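Local structure of putative heme binding protein (Tannerella forsythia, 6EU8) at residues 21-25 with 114-118; 39-44 with 55-60. The protein probably binds heme as a member of the HmuY-like family, and is seen here in its heme-free form. All coordinates share one frame. Where two conformers were deposited one is given. Residues are numbered along the deposited sequence.

Contact 1. Residues 21-25 with 114-118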
loop_
_atom_site.group_PDB
_atom_site.type_symbol
_atom_site.label_atom_id
_atom_site.label_comp_id
_atom_site.label_asym_id
_atom_site.label_seq_id
_atom_site.Cartn_x
_atom_site.Cartn_y
_atom_site.Cartn_z
ATOM N N LYS A 21 6.184 -3.959 -9.762
ATOM C CA LYS A 21 6.230 -2.964 -10.851
ATOM C C LYS A 21 6.010 -1.534 -10.358
ATOM O O LYS A 21 5.003 -1.260 -9.665
ATOM C CB LYS A 21 5.205 -3.298 -11.930
ATOM C CG LYS A 21 5.493 -4.643 -12.603
ATOM C CD LYS A 21 4.799 -4.862 -13.930
ATOM C CE LYS A 21 5.479 -6.023 -14.662
ATOM N NZ LYS A 21 4.796 -6.461 -15.912
ATOM N N TYR A 22 6.898 -0.613 -10.733
ATOM C CA TYR A 22 6.733 0.821 -10.406
ATOM C C TYR A 22 5.461 1.473 -11.042
ATOM O O TYR A 22 4.924 2.460 -10.496
ATOM C CB TYR A 22 8.017 1.601 -10.743
ATOM C CG TYR A 22 9.194 1.290 -9.822
ATOM C CD1 TYR A 22 9.406 1.971 -8.646
ATOM C CD2 TYR A 22 10.121 0.299 -10.175
ATOM C CE1 TYR A 22 10.464 1.681 -7.797
ATOM C CE2 TYR A 22 11.184 0.006 -9.346
ATOM C CZ TYR A 22 11.365 0.688 -8.168
ATOM O OH TYR A 22 12.429 0.386 -7.322
ATOM N N GLU A 23 4.992 0.933 -12.156
ATOM C CA GLU A 23 3.836 1.490 -12.877
ATOM C C GLU A 23 2.485 1.216 -12.237
ATOM O O GLU A 23 1.519 1.881 -12.626
ATOM C CB GLU A 23 3.774 0.974 -14.335
ATOM C CG GLU A 23 5.026 1.279 -15.167
ATOM C CD GLU A 23 6.073 0.171 -15.157
ATOM O OE1 GLU A 23 6.151 -0.660 -14.203
ATOM O OE2 GLU A 23 6.864 0.152 -16.127
ATOM N N MET A 24 2.391 0.225 -11.319
ATOM C CA MET A 24 1.127 -0.379 -10.952
ATOM C C MET A 24 0.701 -0.180 -9.493
ATOM O O MET A 24 1.544 -0.017 -8.602
ATOM C CB MET A 24 1.170 -1.898 -11.188
ATOM C CG MET A 24 1.562 -2.398 -12.566
ATOM S SD MET A 24 0.322 -1.905 -13.779
ATOM C CE MET A 24 1.143 -2.265 -15.337
ATOM N N TRP A 25 -0.616 -0.209 -9.284
ATOM C CA TRP A 25 -1.223 -0.437 -7.976
ATOM C C TRP A 25 -1.991 -1.763 -7.991
ATOM O O TRP A 25 -2.655 -2.061 -8.975
ATOM C CB TRP A 25 -2.208 0.669 -7.645
ATOM C CG TRP A 25 -1.629 2.018 -7.314
ATOM C CD1 TRP A 25 -1.445 3.047 -8.161
ATOM C CD2 TRP A 25 -1.245 2.493 -6.019
ATOM N NE1 TRP A 25 -0.919 4.136 -7.499
ATOM C CE2 TRP A 25 -0.795 3.811 -6.177
ATOM C CE3 TRP A 25 -1.205 1.914 -4.744
ATOM C CZ2 TRP A 25 -0.373 4.578 -5.098
ATOM C CZ3 TRP A 25 -0.749 2.664 -3.699
ATOM C CH2 TRP A 25 -0.341 3.978 -3.877
ATOM N N MET A 114 6.061 10.069 -5.882
ATOM C CA MET A 114 6.028 8.597 -5.949
ATOM C C MET A 114 6.579 8.063 -7.272
ATOM O O MET A 114 6.107 8.461 -8.343
ATOM C CB MET A 114 4.624 8.059 -5.716
ATOM C CG MET A 114 4.557 6.540 -5.505
ATOM S SD MET A 114 2.880 5.846 -5.440
ATOM C CE MET A 114 2.456 5.904 -7.143
ATOM N N LEU A 115 7.585 7.173 -7.216
ATOM C CA LEU A 115 8.195 6.665 -8.442
ATOM C C LEU A 115 7.281 5.763 -9.247
ATOM O O LEU A 115 6.774 4.755 -8.724
ATOM C CB LEU A 115 9.462 5.843 -8.136
ATOM C CG LEU A 115 10.769 6.566 -7.940
ATOM C CD1 LEU A 115 11.829 5.557 -7.500
ATOM C CD2 LEU A 115 11.212 7.220 -9.237
ATOM N N VAL A 116 7.116 6.084 -10.534
ATOM C CA VAL A 116 6.428 5.218 -11.484
ATOM C C VAL A 116 7.280 4.719 -12.675
ATOM O O VAL A 116 6.817 3.907 -13.457
ATOM C CB VAL A 116 5.112 5.879 -12.006
ATOM C CG1 VAL A 116 4.113 6.089 -10.873
ATOM C CG2 VAL A 116 5.395 7.204 -12.707
ATOM N N GLY A 117 8.542 5.164 -12.722
ATOM C CA GLY A 117 9.487 4.743 -13.786
ATOM C C GLY A 117 10.897 4.992 -13.265
ATOM O O GLY A 117 11.269 6.133 -12.954
ATOM N N PHE A 118 11.662 3.901 -13.174
ATOM C CA PHE A 118 13.008 3.938 -12.586
ATOM C C PHE A 118 13.918 2.867 -13.199
ATOM O O PHE A 118 13.596 1.681 -13.150
ATOM C CB PHE A 118 12.892 3.709 -11.082
ATOM C CG PHE A 118 14.220 3.587 -10.385
ATOM C CD1 PHE A 118 15.124 4.645 -10.418
ATOM C CD2 PHE A 118 14.570 2.416 -9.715
ATOM C CE1 PHE A 118 16.365 4.543 -9.797
ATOM C CE2 PHE A 118 15.799 2.315 -9.081
ATOM C CZ PHE A 118 16.700 3.378 -9.131
#
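Two chain segments can pack closely without a direct hydrogen bond, as here, where a turn leads into a strand. Lys-21 opens a type I beta turn closed by a weak hydrogen bond from Met-24 N to Lys-21 O (3.4 Å). Tyr-22, at the second position of the turn, has the largest share of the buried surface. Its CD1 lies 3.9 Å from Leu-115 CB, and one face of its ring receives Phe-118, whose CB sits over that face and whose edge points to it in an offset edge-to-face pair (centroids 5.8 Å apart, planes at 68°). The carbonyl is used too: Val-116 CA donates a CA-H...O contact to Tyr-22 O at 3.3 Å, while His-74 NE2 hydrogen-bonds the same oxygen. Glu-23 turns its CB away, yet its CG comes within 3.6 Å of Val-116 O. At Trp-25, CZ2 meets Met-114 SD at 3.5 Å in an oblique Met-aromatic contact; the indole NE1 is bonded to Asp-40. Val-116 and Gly-117 both hydrogen-bond Thr-129, a classic beta bulge. The contact joins strand 24-28, in the four-stranded sheet, to strand 115-117, which pairs with 127-136 in the large antiparallel sheet.

Contact 2. Residues 39-44 with 55-60; sequences RDFSEW and TIPAKG
At the open end of the antiparallel hairpin of strands 44-48 and 51-56, the last bridge gives way to water. Trp-44 (chi1 m, chi2 4°) and Ile-56 (m, t) form a hydrogen-bonded pair, Trp-44 N to Ile-56 O 3.1 Å and Ile-56 N to Trp-44 O 2.9 Å, with side chains on one face. CA atoms are 5.0 Å apart there, 4.1 Å for Glu-43/Ala-58 and 5.6 Å for Phe-41/Lys-59. Residues 57-59 are extended and Gly-60 has positive phi (67/-165). Phe-41 (-92/3) turns the chain; its ring edge (chi1 m) brings CD1 3.4 Å from Lys-59 O.

Asp-40 (chi1 t) builds an Asx turn: OD1 accepts from Ser-42 N (3.0 Å), Ser-42 OG (2.7 Å) and Trp-44 NE1 (3.0 Å), while OD2 is taken by Trp-25. Arg-39, chi1 to chi3 all t, lays a guanidinium face against Lys-59 CD; Lys-59 NZ is bonded to Pro-57 O (2.9 Å).

Waters bridge the backbones beyond. One accepts from Lys-59 N (2.9 Å), 2.7 Å from Ser-42 O; another from Arg-39 NH2 (2.9 Å), 2.9 Å from Pro-57 O; a third from Arg-39 NH1 (3.2 Å), 2.8 Å from Lys-59 O. A fourth donates to Phe-41 O (2.7 Å) and Gly-60 O (2.6 Å). His-45 holds Glu-43 OE1, and a last water donates to Glu-43 OE2 (2.8 Å) while accepting from Ala-58 N (3.0 Å).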
loop_
_atom_site.group_PDB
_atom_site.type_symbol
_atom_site.label_atom_id
_atom_site.label_comp_id
_atom_site.label_asym_id
_atom_site.label_seq_id
_atom_site.Cartn_x
_atom_site.Cartn_y
_atom_site.Cartn_z
ATOM N N ARG A 39 -2.545 0.119 -13.922
ATOM C CA ARG A 39 -1.562 1.190 -14.063
ATOM C C ARG A 39 -2.048 2.459 -13.344
ATOM O O ARG A 39 -3.228 2.816 -13.431
ATOM C CB ARG A 39 -1.332 1.491 -15.562
ATOM C CG ARG A 39 -0.315 2.579 -15.883
ATOM C CD ARG A 39 -0.215 2.791 -17.403
ATOM N NE ARG A 39 0.694 3.853 -17.833
ATOM C CZ ARG A 39 0.446 5.155 -17.762
ATOM N NH1 ARG A 39 -0.692 5.571 -17.251
ATOM N NH2 ARG A 39 1.348 6.039 -18.184
ATOM N N ASP A 40 -1.153 3.102 -12.598
ATOM C CA ASP A 40 -1.439 4.386 -11.918
ATOM C C ASP A 40 -2.158 5.360 -12.853
ATOM O O ASP A 40 -1.758 5.487 -14.018
ATOM C CB ASP A 40 -0.130 4.960 -11.333
ATOM C CG ASP A 40 -0.310 6.312 -10.669
ATOM O OD1 ASP A 40 -0.384 7.315 -11.404
ATOM O OD2 ASP A 40 -0.373 6.361 -9.403
ATOM N N PHE A 41 -3.212 6.030 -12.339
ATOM C CA PHE A 41 -4.134 6.884 -13.132
ATOM C C PHE A 41 -3.784 8.378 -13.219
ATOM O O PHE A 41 -4.519 9.156 -13.855
ATOM C CB PHE A 41 -5.610 6.737 -12.600
ATOM C CG PHE A 41 -6.121 5.305 -12.551
ATOM C CD1 PHE A 41 -6.231 4.549 -13.707
ATOM C CD2 PHE A 41 -6.489 4.708 -11.356
ATOM C CE1 PHE A 41 -6.711 3.240 -13.676
ATOM C CE2 PHE A 41 -6.936 3.378 -11.311
ATOM C CZ PHE A 41 -7.030 2.648 -12.485
ATOM N N SER A 42 -2.655 8.808 -12.639
ATOM C CA SER A 42 -2.297 10.218 -12.639
ATOM C C SER A 42 -1.594 10.639 -13.954
ATOM O O SER A 42 -1.186 9.790 -14.743
ATOM C CB SER A 42 -1.434 10.529 -11.415
ATOM O OG SER A 42 -0.132 10.005 -11.530
ATOM N N GLU A 43 -1.453 11.948 -14.162
ATOM C CA GLU A 43 -0.558 12.434 -15.206
ATOM C C GLU A 43 0.894 12.184 -14.708
ATOM O O GLU A 43 1.233 12.541 -13.592
ATOM C CB GLU A 43 -0.782 13.919 -15.532
ATOM C CG GLU A 43 0.128 14.403 -16.640
ATOM C CD GLU A 43 -0.164 15.832 -17.037
ATOM O OE1 GLU A 43 0.363 16.771 -16.386
ATOM O OE2 GLU A 43 -0.982 15.980 -17.988
ATOM N N TRP A 44 1.709 11.519 -15.527
ATOM C CA TRP A 44 3.089 11.204 -15.082
ATOM C C TRP A 44 4.044 12.289 -15.550
ATOM O O TRP A 44 3.860 12.872 -16.629
ATOM C CB TRP A 44 3.524 9.859 -15.586
ATOM C CG TRP A 44 2.816 8.650 -14.990
ATOM C CD1 TRP A 44 1.763 8.641 -14.101
ATOM C CD2 TRP A 44 3.062 7.287 -15.324
ATOM N NE1 TRP A 44 1.386 7.341 -13.836
ATOM C CE2 TRP A 44 2.170 6.488 -14.564
ATOM C CE3 TRP A 44 3.991 6.656 -16.162
ATOM C CZ2 TRP A 44 2.147 5.080 -14.657
ATOM C CZ3 TRP A 44 3.969 5.272 -16.262
ATOM C CH2 TRP A 44 3.084 4.495 -15.490
ATOM N N THR A 55 5.712 15.537 -19.884
ATOM C CA THR A 55 4.498 14.895 -19.357
ATOM C C THR A 55 4.153 13.631 -20.134
ATOM O O THR A 55 4.474 13.495 -21.331
ATOM C CB THR A 55 3.247 15.803 -19.453
ATOM O OG1 THR A 55 2.978 16.096 -20.829
ATOM C CG2 THR A 55 3.423 17.037 -18.715
ATOM N N ILE A 56 3.483 12.698 -19.468
ATOM C CA ILE A 56 2.896 11.512 -20.075
ATOM C C ILE A 56 1.409 11.544 -19.722
ATOM O O ILE A 56 1.081 11.651 -18.536
ATOM C CB ILE A 56 3.562 10.213 -19.566
ATOM C CG1 ILE A 56 5.077 10.169 -19.923
ATOM C CG2 ILE A 56 2.861 8.987 -20.140
ATOM C CD1 ILE A 56 5.836 9.103 -19.148
ATOM N N PRO A 57 0.508 11.447 -20.732
ATOM C CA PRO A 57 -0.898 11.680 -20.441
ATOM C C PRO A 57 -1.502 10.718 -19.436
ATOM O O PRO A 57 -1.201 9.538 -19.455
ATOM C CB PRO A 57 -1.584 11.477 -21.796
ATOM C CG PRO A 57 -0.552 11.655 -22.811
ATOM C CD PRO A 57 0.738 11.242 -22.178
ATOM N N ALA A 58 -2.374 11.232 -18.595
ATOM C CA ALA A 58 -3.185 10.427 -17.687
ATOM C C ALA A 58 -4.025 9.422 -18.490
ATOM O O ALA A 58 -4.610 9.810 -19.525
ATOM C CB ALA A 58 -4.090 11.307 -16.862
ATOM N N LYS A 59 -4.071 8.168 -18.043
ATOM C CA LYS A 59 -4.843 7.111 -18.716
ATOM C C LYS A 59 -5.750 6.381 -17.737
ATOM O O LYS A 59 -5.338 6.020 -16.632
ATOM C CB LYS A 59 -3.900 6.134 -19.422
ATOM C CG LYS A 59 -3.254 6.726 -20.668
ATOM C CD LYS A 59 -1.983 6.000 -21.076
ATOM C CE LYS A 59 -1.162 6.830 -22.060
ATOM N NZ LYS A 59 -0.118 7.661 -21.395
ATOM N N GLY A 60 -6.993 6.122 -18.158
ATOM C CA GLY A 60 -7.980 5.494 -17.287
ATOM C C GLY A 60 -8.437 6.329 -16.098
ATOM O O GLY A 60 -8.213 7.535 -16.026
HETATM O O HOH W 1 -2.256 7.563 -15.862
HETATM O O HOH W 2 0.456 8.662 -17.254
HETATM O O HOH W 3 -3.357 4.142 -16.218
HETATM O O HOH W 4 -6.838 9.578 -15.101
HETATM O O HOH W 5 -2.812 14.144 -18.982
#

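From the N terminus, the chain enters contact 1 at 21-25, runs through strand 24-28 and back along strand 35-39, and reaches 39-44, where contact 2 begins. A hairpin returns it to 55-60, closing a short loop there. Only after strands 71-74 to 105-111 does 114-118 close the long loop of contact 1, within which contact 2 is nested. The two meet directly: Asp-40 N lies 2.9 Å from Glu-23 O, a probable hydrogen bond, and Val-116 CG2 packs 3.5 Å from Trp-44 CD2. Together they tie the four-stranded sheet to the large antiparallel sheet.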